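Local atomic coordinates of protein kinase domain-containing protein (Chaetomium thermophilum, PDB entry 6Z3U), a protein that probably transfers phosphate from ATP to serine and threonine residues, as a cyclin-dependent kinase of the CDK7 type within the CAK complex. Residues 86-89 against 90-93; 185-188 against 189-193; 389-392 against 393-396. All coordinates share one frame; numbering follows the deposited sequence.

Contact 1 of 3, residues 86-89 against 90-93; sequences EAEK and RKYI
Arg90 folds its side chain back over the last turn of helix 80-89 and lays one face of its guanidinium on Ala87. Ala87 CA lies under that face, set toward its rim, and Arg90 NH2 comes within 3.5 Å of Ala87 CB. The bend that turns the group back is at chi3 (-82°), while CB and CG of Arg90 run past the carbonyl oxygen of Glu86. That same oxygen takes the backbone N-H of Arg90 at 3.0 Å, a helical i to i+4 bond. Glu88, paired with Lys91, sends CG opposite its own backbone nitrogen (chi1 -167°) and then bends at chi2, which brings the carboxylate obliquely across the extended lysine. Their charged ends meet in a long salt bridge, Glu88 OE2 to Lys91 NZ at 3.6 Å, and Glu88 OE1 lies against Lys91 CD. The stronger polar partner of Glu88 is the hydroxyl of Ser159, hydrogen-bonded to OE1. Between helix and sheet the chain makes a type I beta turn from Lys89 to Tyr92 that leads into strand 92-99, the first strand of the N-lobe sheet of the kinase fold. The turn is closed by a weak hydrogen bond from Tyr92 N to Lys89 O at 3.4 Å; Lys91 N, inside the turn, also donates to Glu88 O (3.1 Å). The Tyr92 ring passes Glu88 O obliquely, has Lys91 CB over one face, and packs on Ile158 and Ser159. Lys89, fully extended, touches Phe161 of strand 157-162.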
loop_
_atom_site.group_PDB
_atom_site.type_symbol
_atom_site.label_atom_id
_atom_site.label_comp_id
_atom_site.label_asym_id
_atom_site.label_seq_id
_atom_site.Cartn_x
_atom_site.Cartn_y
_atom_site.Cartn_z
ATOM N N GLU B 86 20.595 -3.709 12.858
ATOM C CA GLU B 86 21.675 -2.869 13.362
ATOM C C GLU B 86 22.685 -2.569 12.262
ATOM O O GLU B 86 23.238 -1.464 12.200
ATOM C CB GLU B 86 22.363 -3.546 14.546
ATOM C CG GLU B 86 21.439 -3.834 15.728
ATOM C CD GLU B 86 20.490 -2.692 16.045
ATOM O OE1 GLU B 86 20.948 -1.533 16.132
ATOM O OE2 GLU B 86 19.276 -2.959 16.193
ATOM N N ALA B 87 22.931 -3.539 11.378
ATOM C CA ALA B 87 23.810 -3.296 10.240
ATOM C C ALA B 87 23.250 -2.218 9.324
ATOM O O ALA B 87 24.014 -1.439 8.742
ATOM C CB ALA B 87 24.026 -4.591 9.457
ATOM N N GLU B 88 21.925 -2.151 9.188
ATOM C CA GLU B 88 21.312 -1.123 8.356
ATOM C C GLU B 88 21.323 0.233 9.049
ATOM O O GLU B 88 21.483 1.268 8.393
ATOM C CB GLU B 88 19.880 -1.520 8.003
ATOM C CG GLU B 88 19.261 -0.686 6.897
ATOM C CD GLU B 88 19.883 -0.962 5.542
ATOM O OE1 GLU B 88 19.762 -0.101 4.645
ATOM O OE2 GLU B 88 20.496 -2.039 5.377
ATOM N N LYS B 89 21.139 0.250 10.371
ATOM C CA LYS B 89 21.225 1.507 11.104
ATOM C C LYS B 89 22.638 2.077 11.059
ATOM O O LYS B 89 22.813 3.300 11.115
ATOM C CB LYS B 89 20.763 1.306 12.546
ATOM C CG LYS B 89 20.762 2.579 13.375
ATOM C CD LYS B 89 20.124 2.350 14.736
ATOM C CE LYS B 89 20.032 3.643 15.532
ATOM N NZ LYS B 89 19.587 3.409 16.935
ATOM N N ARG B 90 23.652 1.212 10.965
ATOM C CA ARG B 90 25.028 1.680 10.854
ATOM C C ARG B 90 25.300 2.371 9.524
ATOM O O ARG B 90 26.279 3.117 9.417
ATOM C CB ARG B 90 26.008 0.516 11.025
ATOM C CG ARG B 90 26.399 0.240 12.470
ATOM C CD ARG B 90 27.589 -0.719 12.577
ATOM N NE ARG B 90 27.198 -2.125 12.456
ATOM C CZ ARG B 90 27.346 -2.872 11.361
ATOM N NH1 ARG B 90 27.889 -2.368 10.259
ATOM N NH2 ARG B 90 26.950 -4.138 11.376
ATOM N N LYS B 91 24.464 2.137 8.510
ATOM C CA LYS B 91 24.696 2.734 7.201
ATOM C C LYS B 91 24.522 4.247 7.213
ATOM O O LYS B 91 25.071 4.926 6.340
ATOM C CB LYS B 91 23.764 2.101 6.166
ATOM C CG LYS B 91 24.408 0.946 5.412
ATOM C CD LYS B 91 23.480 0.349 4.367
ATOM C CE LYS B 91 24.056 -0.944 3.807
ATOM N NZ LYS B 91 23.112 -1.639 2.888
ATOM N N TYR B 92 23.786 4.788 8.180
ATOM C CA TYR B 92 23.471 6.210 8.217
ATOM C C TYR B 92 23.828 6.756 9.589
ATOM O O TYR B 92 23.438 6.183 10.612
ATOM C CB TYR B 92 21.994 6.437 7.893
ATOM C CG TYR B 92 21.601 5.826 6.568
ATOM C CD1 TYR B 92 20.934 4.608 6.514
ATOM C CD2 TYR B 92 21.930 6.445 5.372
ATOM C CE1 TYR B 92 20.587 4.036 5.305
ATOM C CE2 TYR B 92 21.584 5.882 4.156
ATOM C CZ TYR B 92 20.915 4.677 4.128
ATOM O OH TYR B 92 20.572 4.109 2.922
ATOM N N ILE B 93 24.570 7.859 9.606
ATOM C CA ILE B 93 25.054 8.478 10.834
ATOM C C ILE B 93 24.103 9.606 11.203
ATOM O O ILE B 93 23.880 10.526 10.407
ATOM C CB ILE B 93 26.488 9.001 10.659
ATOM C CG1 ILE B 93 27.443 7.834 10.400
ATOM C CG2 ILE B 93 26.915 9.795 11.882
ATOM C CD1 ILE B 93 28.741 8.243 9.739
#

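Contact 2 of 3, residues 185-188 against 189-193; sequences RDVE and RVRYG
Asp186 and Arg189 cross at a slant, their carboxylate and guanidinium planes 43° apart, so the pairing is skewed. The salt bridge runs from Asp186 OD1 to Arg189 NE over 3.5 Å, and its hydrogen bond is weak. The Asp186 side chain leaves trans to N (chi1 -164°), which places OD2 over the backbone N-H of Arg189; that N-H is taken at 3.1 Å, from above the carboxylate plane. Asp186 CB meets Val190 CG2 at 3.7 Å, with the two side chains nearly perpendicular. Glu188 approaches Arg189 from another direction, with OE2 beside the aliphatic CG and CD and well out of the guanidinium plane. Arg191, bent at chi2 and chi3, brings its guanidinium end-on to the carbonyl of Val187: NH1 at 3.0 Å and NH2 at 3.1 Å both donate to Val187 O, which lies in the guanidinium plane. In the backbone, the inverse gamma turn centred on Asp186 and the bond from Val190 N to Asp186 O at 3.1 Å fold the link from helix 180-185 to helix 194-213. One carbonyl oxygen thus receives two N-H groups of one charged guanidinium, which probably polarises it, while the Asp186 carboxylate serves both a backbone amide and a cation.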
loop_
_atom_site.group_PDB
_atom_site.type_symbol
_atom_site.label_atom_id
_atom_site.label_comp_id
_atom_site.label_asym_id
_atom_site.label_seq_id
_atom_site.Cartn_x
_atom_site.Cartn_y
_atom_site.Cartn_z
ATOM N N ARG B 185 3.447 31.970 2.131
ATOM C CA ARG B 185 3.182 32.860 3.256
ATOM C C ARG B 185 4.181 34.009 3.321
ATOM O O ARG B 185 3.855 35.080 3.845
ATOM C CB ARG B 185 3.208 32.081 4.573
ATOM C CG ARG B 185 2.041 31.124 4.779
ATOM C CD ARG B 185 2.107 30.474 6.158
ATOM N NE ARG B 185 1.637 31.371 7.213
ATOM C CZ ARG B 185 0.483 31.239 7.866
ATOM N NH1 ARG B 185 0.158 32.118 8.805
ATOM N NH2 ARG B 185 -0.341 30.233 7.600
ATOM N N ASP B 186 5.394 33.813 2.797
ATOM C CA ASP B 186 6.459 34.815 2.901
ATOM C C ASP B 186 6.232 35.903 1.849
ATOM O O ASP B 186 6.960 36.039 0.864
ATOM C CB ASP B 186 7.824 34.157 2.743
ATOM C CG ASP B 186 8.963 35.041 3.222
ATOM O OD1 ASP B 186 10.049 34.494 3.526
ATOM O OD2 ASP B 186 8.757 36.271 3.339
ATOM N N VAL B 187 5.188 36.700 2.087
ATOM C CA VAL B 187 4.820 37.741 1.140
ATOM C C VAL B 187 5.808 38.896 1.158
ATOM O O VAL B 187 5.918 39.631 0.171
ATOM C CB VAL B 187 3.397 38.250 1.445
ATOM C CG1 VAL B 187 3.049 39.433 0.559
ATOM C CG2 VAL B 187 2.386 37.131 1.266
ATOM N N GLU B 188 6.542 39.077 2.252
ATOM C CA GLU B 188 7.422 40.234 2.351
ATOM C C GLU B 188 8.730 40.032 1.595
ATOM O O GLU B 188 9.263 40.996 1.035
ATOM C CB GLU B 188 7.690 40.548 3.825
ATOM C CG GLU B 188 8.370 41.881 4.088
ATOM C CD GLU B 188 9.881 41.781 4.083
ATOM O OE1 GLU B 188 10.526 42.454 3.251
ATOM O OE2 GLU B 188 10.425 41.054 4.942
ATOM N N ARG B 189 9.252 38.808 1.542
ATOM C CA ARG B 189 10.581 38.559 0.997
ATOM C C ARG B 189 10.611 37.660 -0.232
ATOM O O ARG B 189 11.540 37.784 -1.032
ATOM C CB ARG B 189 11.482 37.950 2.089
ATOM C CG ARG B 189 11.531 38.802 3.357
ATOM C CD ARG B 189 12.465 38.247 4.432
ATOM N NE ARG B 189 12.010 36.965 4.964
ATOM C CZ ARG B 189 12.585 36.329 5.982
ATOM N NH1 ARG B 189 12.098 35.166 6.397
ATOM N NH2 ARG B 189 13.642 36.854 6.590
ATOM N N VAL B 190 9.643 36.767 -0.410
ATOM C CA VAL B 190 9.660 35.800 -1.506
ATOM C C VAL B 190 8.811 36.328 -2.653
ATOM O O VAL B 190 7.617 36.603 -2.480
ATOM C CB VAL B 190 9.156 34.422 -1.051
ATOM C CG1 VAL B 190 8.920 33.529 -2.252
ATOM C CG2 VAL B 190 10.151 33.776 -0.113
ATOM N N ARG B 191 9.419 36.430 -3.835
ATOM C CA ARG B 191 8.756 36.908 -5.042
ATOM C C ARG B 191 8.726 35.788 -6.072
ATOM O O ARG B 191 9.778 35.244 -6.428
ATOM C CB ARG B 191 9.481 38.126 -5.621
ATOM C CG ARG B 191 9.494 39.354 -4.728
ATOM C CD ARG B 191 8.321 40.268 -5.029
ATOM N NE ARG B 191 7.078 39.759 -4.463
ATOM C CZ ARG B 191 6.751 39.853 -3.178
ATOM N NH1 ARG B 191 5.598 39.362 -2.755
ATOM N NH2 ARG B 191 7.578 40.434 -2.316
ATOM N N TYR B 192 7.531 35.454 -6.562
ATOM C CA TYR B 192 7.390 34.459 -7.616
ATOM C C TYR B 192 6.286 34.885 -8.573
ATOM O O TYR B 192 5.364 35.614 -8.198
ATOM C CB TYR B 192 7.104 33.056 -7.051
ATOM C CG TYR B 192 5.734 32.851 -6.442
ATOM C CD1 TYR B 192 4.630 32.577 -7.240
ATOM C CD2 TYR B 192 5.552 32.895 -5.066
ATOM C CE1 TYR B 192 3.383 32.374 -6.685
ATOM C CE2 TYR B 192 4.309 32.695 -4.504
ATOM C CZ TYR B 192 3.228 32.435 -5.318
ATOM O OH TYR B 192 1.988 32.233 -4.764
ATOM N N GLY B 193 6.394 34.420 -9.819
ATOM C CA GLY B 193 5.475 34.820 -10.866
ATOM C C GLY B 193 4.750 33.658 -11.511
ATOM O O GLY B 193 4.794 32.534 -11.005
#

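Contact 3 of 3, residues 389-392 against 393-396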
loop_
_atom_site.group_PDB
_atom_site.type_symbol
_atom_site.label_atom_id
_atom_site.label_comp_id
_atom_site.label_asym_id
_atom_site.label_seq_id
_atom_site.Cartn_x
_atom_site.Cartn_y
_atom_site.Cartn_z
ATOM N N PRO B 389 7.611 27.177 -18.312
ATOM C CA PRO B 389 7.828 27.132 -16.864
ATOM C C PRO B 389 9.278 27.382 -16.494
ATOM O O PRO B 389 10.202 27.124 -17.268
ATOM C CB PRO B 389 7.398 25.710 -16.482
ATOM C CG PRO B 389 7.556 24.918 -17.737
ATOM C CD PRO B 389 7.240 25.862 -18.861
ATOM N N THR B 390 9.464 27.886 -15.278
ATOM C CA THR B 390 10.793 28.202 -14.787
ATOM C C THR B 390 11.583 26.925 -14.526
ATOM O O THR B 390 11.034 25.901 -14.108
ATOM C CB THR B 390 10.708 29.022 -13.501
ATOM O OG1 THR B 390 9.867 30.162 -13.712
ATOM C CG2 THR B 390 12.091 29.491 -13.074
ATOM N N ARG B 391 12.885 26.996 -14.778
ATOM C CA ARG B 391 13.770 25.884 -14.461
ATOM C C ARG B 391 13.936 25.775 -12.951
ATOM O O ARG B 391 14.093 26.781 -12.253
ATOM C CB ARG B 391 15.123 26.077 -15.141
ATOM C CG ARG B 391 16.022 24.849 -15.109
ATOM C CD ARG B 391 17.256 25.047 -15.984
ATOM N NE ARG B 391 18.035 26.220 -15.588
ATOM C CZ ARG B 391 19.159 26.184 -14.874
ATOM N NH1 ARG B 391 19.665 25.030 -14.460
ATOM N NH2 ARG B 391 19.781 27.316 -14.575
ATOM N N LYS B 392 13.900 24.540 -12.448
ATOM C CA LYS B 392 13.921 24.335 -11.003
ATOM C C LYS B 392 15.127 24.998 -10.353
ATOM O O LYS B 392 15.046 25.440 -9.201
ATOM C CB LYS B 392 13.906 22.839 -10.685
ATOM C CG LYS B 392 14.917 22.022 -11.476
ATOM C CD LYS B 392 15.191 20.683 -10.808
ATOM C CE LYS B 392 15.925 19.741 -11.739
ATOM N NZ LYS B 392 15.833 18.337 -11.274
ATOM N N GLU B 393 16.248 25.088 -11.069
ATOM C CA GLU B 393 17.421 25.748 -10.514
ATOM C C GLU B 393 17.209 27.246 -10.338
ATOM O O GLU B 393 17.920 27.870 -9.543
ATOM C CB GLU B 393 18.635 25.504 -11.412
ATOM C CG GLU B 393 19.329 24.164 -11.196
ATOM C CD GLU B 393 18.513 22.985 -11.696
ATOM O OE1 GLU B 393 18.522 21.926 -11.029
ATOM O OE2 GLU B 393 17.859 23.117 -12.754
ATOM N N ASP B 394 16.245 27.831 -11.046
ATOM C CA ASP B 394 15.965 29.256 -10.956
ATOM C C ASP B 394 14.742 29.572 -10.107
ATOM O O ASP B 394 14.351 30.741 -10.026
ATOM C CB ASP B 394 15.773 29.845 -12.360
ATOM C CG ASP B 394 17.063 29.887 -13.158
ATOM O OD1 ASP B 394 18.029 29.193 -12.771
ATOM O OD2 ASP B 394 17.110 30.615 -14.172
ATOM N N LEU B 395 14.130 28.574 -9.476
ATOM C CA LEU B 395 12.938 28.822 -8.685
ATOM C C LEU B 395 13.297 29.597 -7.420
ATOM O O LEU B 395 14.429 29.530 -6.937
ATOM C CB LEU B 395 12.257 27.508 -8.318
ATOM C CG LEU B 395 11.414 26.843 -9.408
ATOM C CD1 LEU B 395 10.983 25.449 -8.988
ATOM C CD2 LEU B 395 10.191 27.690 -9.729
ATOM N N PRO B 396 12.339 30.330 -6.854
ATOM C CA PRO B 396 12.617 31.057 -5.610
ATOM C C PRO B 396 12.981 30.120 -4.470
ATOM O O PRO B 396 12.411 29.036 -4.322
ATOM C CB PRO B 396 11.301 31.794 -5.329
ATOM C CG PRO B 396 10.620 31.884 -6.644
ATOM C CD PRO B 396 11.012 30.657 -7.404
#
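Arg391, Glu393 and Asp394 form a salt-bridge network, in which one guanidinium serves two neighbouring acids. NH1 of Arg391 meets Glu393 OE2 at 3.1 Å, the two flat groups turned only 28° against each other. Arg391 NH2 meets Asp394 OD1, also at 3.1 Å, but here the planes stand 69° apart. A bend at chi3 (57°) turns the guanidinium of Arg391 toward both carboxylates. Such a pairing should offset its charge and restrict rotation of the guanidinium. Lys392 runs side by side with Glu393, its CE 3.5 Å from Glu393 OE1, but its amine has its salt bridges with Glu233 and Asp231.

In van der Waals packing, Glu393 CB sits over one face of the Arg391 guanidinium, 3.3 Å from NH1. The side chains of Thr390 and Asp394 cross at about a right angle, Thr390 CG2 3.8 Å from Asp394 CB, and Thr390 CB approaches Leu395 CD2. The hydroxyl of Thr390 is hydrogen-bonded to Asp196. Leu395, buried, lays CG and CD1 against Lys392 CA and touches Asp196 and Trp200 of helix 194-213.

Of the backbone bonds, Asp394 N to Arg391 O is the shorter at 2.7 Å, and Leu395 N to Lys392 O spans 3.3 Å. These successive i to i+3 bonds mark a short 3-10 turn in the chain beyond helix 381-384. This modelled C-terminal extension lies along the C-lobe of the kinase fold, held to helix 194-213 by Thr390 and Leu395.

Along the chain the three contacts follow in series. Contact 1 stands apart, where helix 80-89 turns into strand 92-99, an outermost strand of the five-stranded N-lobe sheet; its centre is about 40 Å from that of contact 2 and about 35 Å from that of contact 3. Contacts 2 and 3 are near neighbours on the C-lobe, their centres about 15 Å apart: residues 185-193 lead into helix 194-213, and the loop residues of contact 3 pack on the same helix. They touch where the Pro396 ring rests on Tyr192 and on the backbone of Arg191. A late segment of the chain thus closes back on an early C-lobe loop.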